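PDB 4B4H: beta-1,4-exocellulase from Thermobifida fusca, which probably hydrolyses the beta-1,4-glycosidic bonds of cellulose as a secreted family 6 cellobiohydrolase, this chain being its catalytic domain. Local coordinates for residues A[133-138]-A[183-188]. Residues are numbered along the deposited sequence; the frame is centred on the assembly and turned at random.
Sequences IEIDSL and YIDAAH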
ATOM      1  N   ILE A 133      -2.729   7.560  -3.984  1.00  5.63           N
ATOM      2  CA  ILE A 133      -4.108   7.628  -4.491  1.00  5.73           C
ATOM      3  C   ILE A 133      -4.826   6.269  -4.446  1.00  5.74           C
ATOM      4  O   ILE A 133      -4.601   5.410  -5.314  1.00  5.82           O
ATOM      5  CB  ILE A 133      -4.203   8.194  -5.932  1.00  5.64           C
ATOM      6  CG1 ILE A 133      -3.499   9.553  -6.087  1.00  5.57           C
ATOM      7  CG2 ILE A 133      -5.663   8.323  -6.379  1.00  5.78           C
ATOM      8  CD1 ILE A 133      -3.806  10.597  -5.036  1.00  5.58           C
ATOM      9  N   GLU A 134      -5.713   6.130  -3.455  1.00  6.07           N
ATOM     10  CA  GLU A 134      -6.743   5.066  -3.353  1.00  6.14           C
ATOM     11  C   GLU A 134      -6.273   3.609  -3.390  1.00  6.17           C
ATOM     12  O   GLU A 134      -6.264   2.956  -4.445  1.00  5.95           O
ATOM     13  CB  GLU A 134      -7.913   5.336  -4.336  1.00  6.00           C
ATOM     14  CG  GLU A 134      -8.686   6.638  -4.080  1.00  5.97           C
ATOM     15  CD  GLU A 134      -9.492   6.625  -2.780  1.00  5.89           C
ATOM     16  OE1 GLU A 134      -9.643   5.551  -2.163  1.00  5.76           O
ATOM     17  OE2 GLU A 134      -9.953   7.694  -2.324  1.00  5.77           O
ATOM     18  N   ILE A 135      -5.861   3.099  -2.233  1.00  6.46           N
ATOM     19  CA  ILE A 135      -5.387   1.728  -2.190  1.00  6.90           C
ATOM     20  C   ILE A 135      -6.560   0.764  -2.341  1.00  6.80           C
ATOM     21  O   ILE A 135      -7.725   1.133  -2.127  1.00  6.66           O
ATOM     22  CB  ILE A 135      -4.551   1.423  -0.918  1.00  7.01           C
ATOM     23  CG1 ILE A 135      -5.393   1.622   0.349  1.00  7.53           C
ATOM     24  CG2 ILE A 135      -3.253   2.238  -0.911  1.00  7.23           C
ATOM     25  CD1 ILE A 135      -4.727   1.119   1.610  1.00  7.64           C
ATOM     26  N   ASP A 136      -6.263  -0.469  -2.729  1.00  6.93           N
ATOM     27  CA  ASP A 136      -7.296  -1.512  -2.822  1.00  6.66           C
ATOM     28  C   ASP A 136      -8.472  -1.055  -3.707  1.00  6.50           C
ATOM     29  O   ASP A 136      -9.643  -1.292  -3.351  1.00  6.38           O
ATOM     30  CB  ASP A 136      -7.803  -1.913  -1.426  1.00  7.22           C
ATOM     31  CG  ASP A 136      -8.701  -3.130  -1.463  1.00  7.27           C
ATOM     32  OD1 ASP A 136      -8.551  -3.961  -2.379  1.00  7.45           O
ATOM     33  OD2 ASP A 136      -9.579  -3.261  -0.592  1.00  7.28           O
ATOM     34  N   SER A 137      -8.176  -0.418  -4.838  1.00  6.16           N
ATOM     35  CA  SER A 137      -9.216   0.112  -5.731  1.00  6.06           C
ATOM     36  C   SER A 137      -9.174  -0.526  -7.114  1.00  6.20           C
ATOM     37  O   SER A 137      -9.638  -1.648  -7.298  1.00  6.39           O
ATOM     38  CB  SER A 137      -9.163   1.651  -5.817  1.00  5.86           C
ATOM     39  OG  SER A 137      -7.918   2.125  -6.313  1.00  5.82           O
ATOM     40  N   LEU A 138      -8.564   0.171  -8.069  1.00  6.58           N
ATOM     41  CA  LEU A 138      -8.620  -0.200  -9.480  1.00  6.66           C
ATOM     42  C   LEU A 138      -8.365  -1.670  -9.833  1.00  7.06           C
ATOM     43  O   LEU A 138      -9.035  -2.205 -10.725  1.00  6.82           O
ATOM     44  CB  LEU A 138      -7.681   0.707 -10.295  1.00  6.68           C
ATOM     45  CG  LEU A 138      -8.070   2.191 -10.304  1.00  6.62           C
ATOM     46  CD1 LEU A 138      -7.057   3.017 -11.070  1.00  6.66           C
ATOM     47  CD2 LEU A 138      -9.485   2.426 -10.831  1.00  6.77           C
ATOM     48  N   TYR A 183       0.782   9.549  -6.618  1.00  5.68           N
ATOM     49  CA  TYR A 183       1.142   8.178  -6.955  1.00  5.77           C
ATOM     50  C   TYR A 183      -0.103   7.313  -6.898  1.00  5.82           C
ATOM     51  O   TYR A 183      -0.760   7.232  -5.868  1.00  6.00           O
ATOM     52  CB  TYR A 183       2.235   7.627  -6.015  1.00  5.90           C
ATOM     53  CG  TYR A 183       3.552   8.323  -6.174  1.00  5.97           C
ATOM     54  CD1 TYR A 183       3.736   9.634  -5.713  1.00  5.95           C
ATOM     55  CD2 TYR A 183       4.618   7.674  -6.773  1.00  6.09           C
ATOM     56  CE1 TYR A 183       4.950  10.292  -5.889  1.00  5.98           C
ATOM     57  CE2 TYR A 183       5.838   8.314  -6.947  1.00  5.93           C
ATOM     58  CZ  TYR A 183       6.008   9.618  -6.476  1.00  6.05           C
ATOM     59  OH  TYR A 183       7.219  10.270  -6.644  1.00  6.25           O
ATOM     60  N   ILE A 184      -0.401   6.639  -8.006  1.00  5.80           N
ATOM     61  CA  ILE A 184      -1.549   5.723  -8.041  1.00  6.04           C
ATOM     62  C   ILE A 184      -1.143   4.398  -7.412  1.00  6.32           C
ATOM     63  O   ILE A 184      -0.085   3.846  -7.715  1.00  6.54           O
ATOM     64  CB  ILE A 184      -2.060   5.462  -9.475  1.00  6.04           C
ATOM     65  CG1 ILE A 184      -2.644   6.738 -10.102  1.00  5.79           C
ATOM     66  CG2 ILE A 184      -3.113   4.354  -9.458  1.00  6.05           C
ATOM     67  CD1 ILE A 184      -2.882   6.663 -11.591  1.00  5.89           C
ATOM     68  N   ASP A 185      -1.961   3.894  -6.497  1.00  6.64           N
ATOM     69  CA  ASP A 185      -1.687   2.609  -5.912  1.00  6.95           C
ATOM     70  C   ASP A 185      -1.777   1.509  -6.970  1.00  7.04           C
ATOM     71  O   ASP A 185      -2.720   1.475  -7.758  1.00  7.64           O
ATOM     72  CB  ASP A 185      -2.638   2.288  -4.765  1.00  7.45           C
ATOM     73  CG  ASP A 185      -2.275   0.999  -4.096  1.00  7.83           C
ATOM     74  OD1 ASP A 185      -1.374   1.025  -3.219  1.00  7.94           O
ATOM     75  OD2 ASP A 185      -2.853  -0.042  -4.482  1.00  8.31           O
ATOM     76  N   ALA A 186      -0.816   0.585  -6.944  1.00  6.78           N
ATOM     77  CA  ALA A 186      -0.662  -0.433  -7.984  1.00  6.71           C
ATOM     78  C   ALA A 186      -0.614  -1.836  -7.379  1.00  6.88           C
ATOM     79  O   ALA A 186       0.105  -2.735  -7.863  1.00  7.11           O
ATOM     80  CB  ALA A 186       0.613  -0.146  -8.772  1.00  6.50           C
ATOM     81  N   ALA A 187      -1.393  -2.008  -6.314  1.00  6.93           N
ATOM     82  CA  ALA A 187      -1.501  -3.291  -5.632  1.00  7.17           C
ATOM     83  C   ALA A 187      -0.107  -3.858  -5.313  1.00  7.51           C
ATOM     84  O   ALA A 187       0.799  -3.135  -4.858  1.00  7.16           O
ATOM     85  CB  ALA A 187      -2.297  -4.277  -6.491  1.00  7.06           C
ATOM     86  N   HIS A 188       0.049  -5.157  -5.539  1.00  7.88           N
ATOM     87  CA  HIS A 188       1.328  -5.858  -5.309  1.00  8.12           C
ATOM     88  C   HIS A 188       1.418  -7.067  -6.202  1.00  8.57           C
ATOM     89  O   HIS A 188       0.437  -7.439  -6.857  1.00  8.83           O
ATOM     90  CB  HIS A 188       1.531  -6.191  -3.825  1.00  8.47           C
ATOM     91  CG  HIS A 188       0.558  -7.204  -3.282  1.00  8.67           C
ATOM     92  ND1 HIS A 188       0.917  -8.466  -3.006  1.00  9.26           N
ATOM     93  CD2 HIS A 188      -0.792  -7.095  -2.943  1.00  9.03           C
ATOM     94  CE1 HIS A 188      -0.138  -9.141  -2.529  1.00  9.06           C
ATOM     95  NE2 HIS A 188      -1.188  -8.302  -2.495  1.00  9.14           N
TER
HETATM   96  O   HOH W   1      -5.647   0.239  -5.699  1.00  8.03           O
HETATM   97  O   HOH W   2      -3.906  -2.113  -2.729  1.00  9.94           O
HETATM   98  O   HOH W   3      -5.253   1.543  -8.081  1.00  7.10           O
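Three donors grip OD2 of D185: the backbone N of A187, 3.1 Å away in an Asx turn, and two waters that carry the bond across to the 133-138 loop. Neighbouring parallel strands 127-133 and 180-185 of the family 6 barrel-like fold separate here, just past their C-terminal ends, where the active site lies. Their last direct rungs are I133 N to Y183 O (2.7 Å) and a longer one from D185 N to I133 O (3.3 Å, 172° at the hydrogen). Beyond that, water takes over. The water 2.9 Å from D185 OD2 also accepts from the backbone N of D136, the predicted proton donor; the other accepts from S137 N and donates to E134 O, which S137 OG grips as well at 2.6 Å. With CG anti to the backbone N (chi1 -176°), the D185 carboxylate extends toward the 133-138 loop, and A187 N meets OD2 from well above the carboxylate plane. An alanine in place of D185 would probably leave both waters and A187 N without their shared acceptor, weakening the water link to the 133-138 loop. CB of D136 points away from 183-188; its OD1 is hydrogen-bonded to N140 ND2, its OD2 close to D88 OD1. The other D185 oxygen, OD1, accepts from T226 OG1 and lies against the I135 methyl, CG2 to OD1 being 3.2 Å.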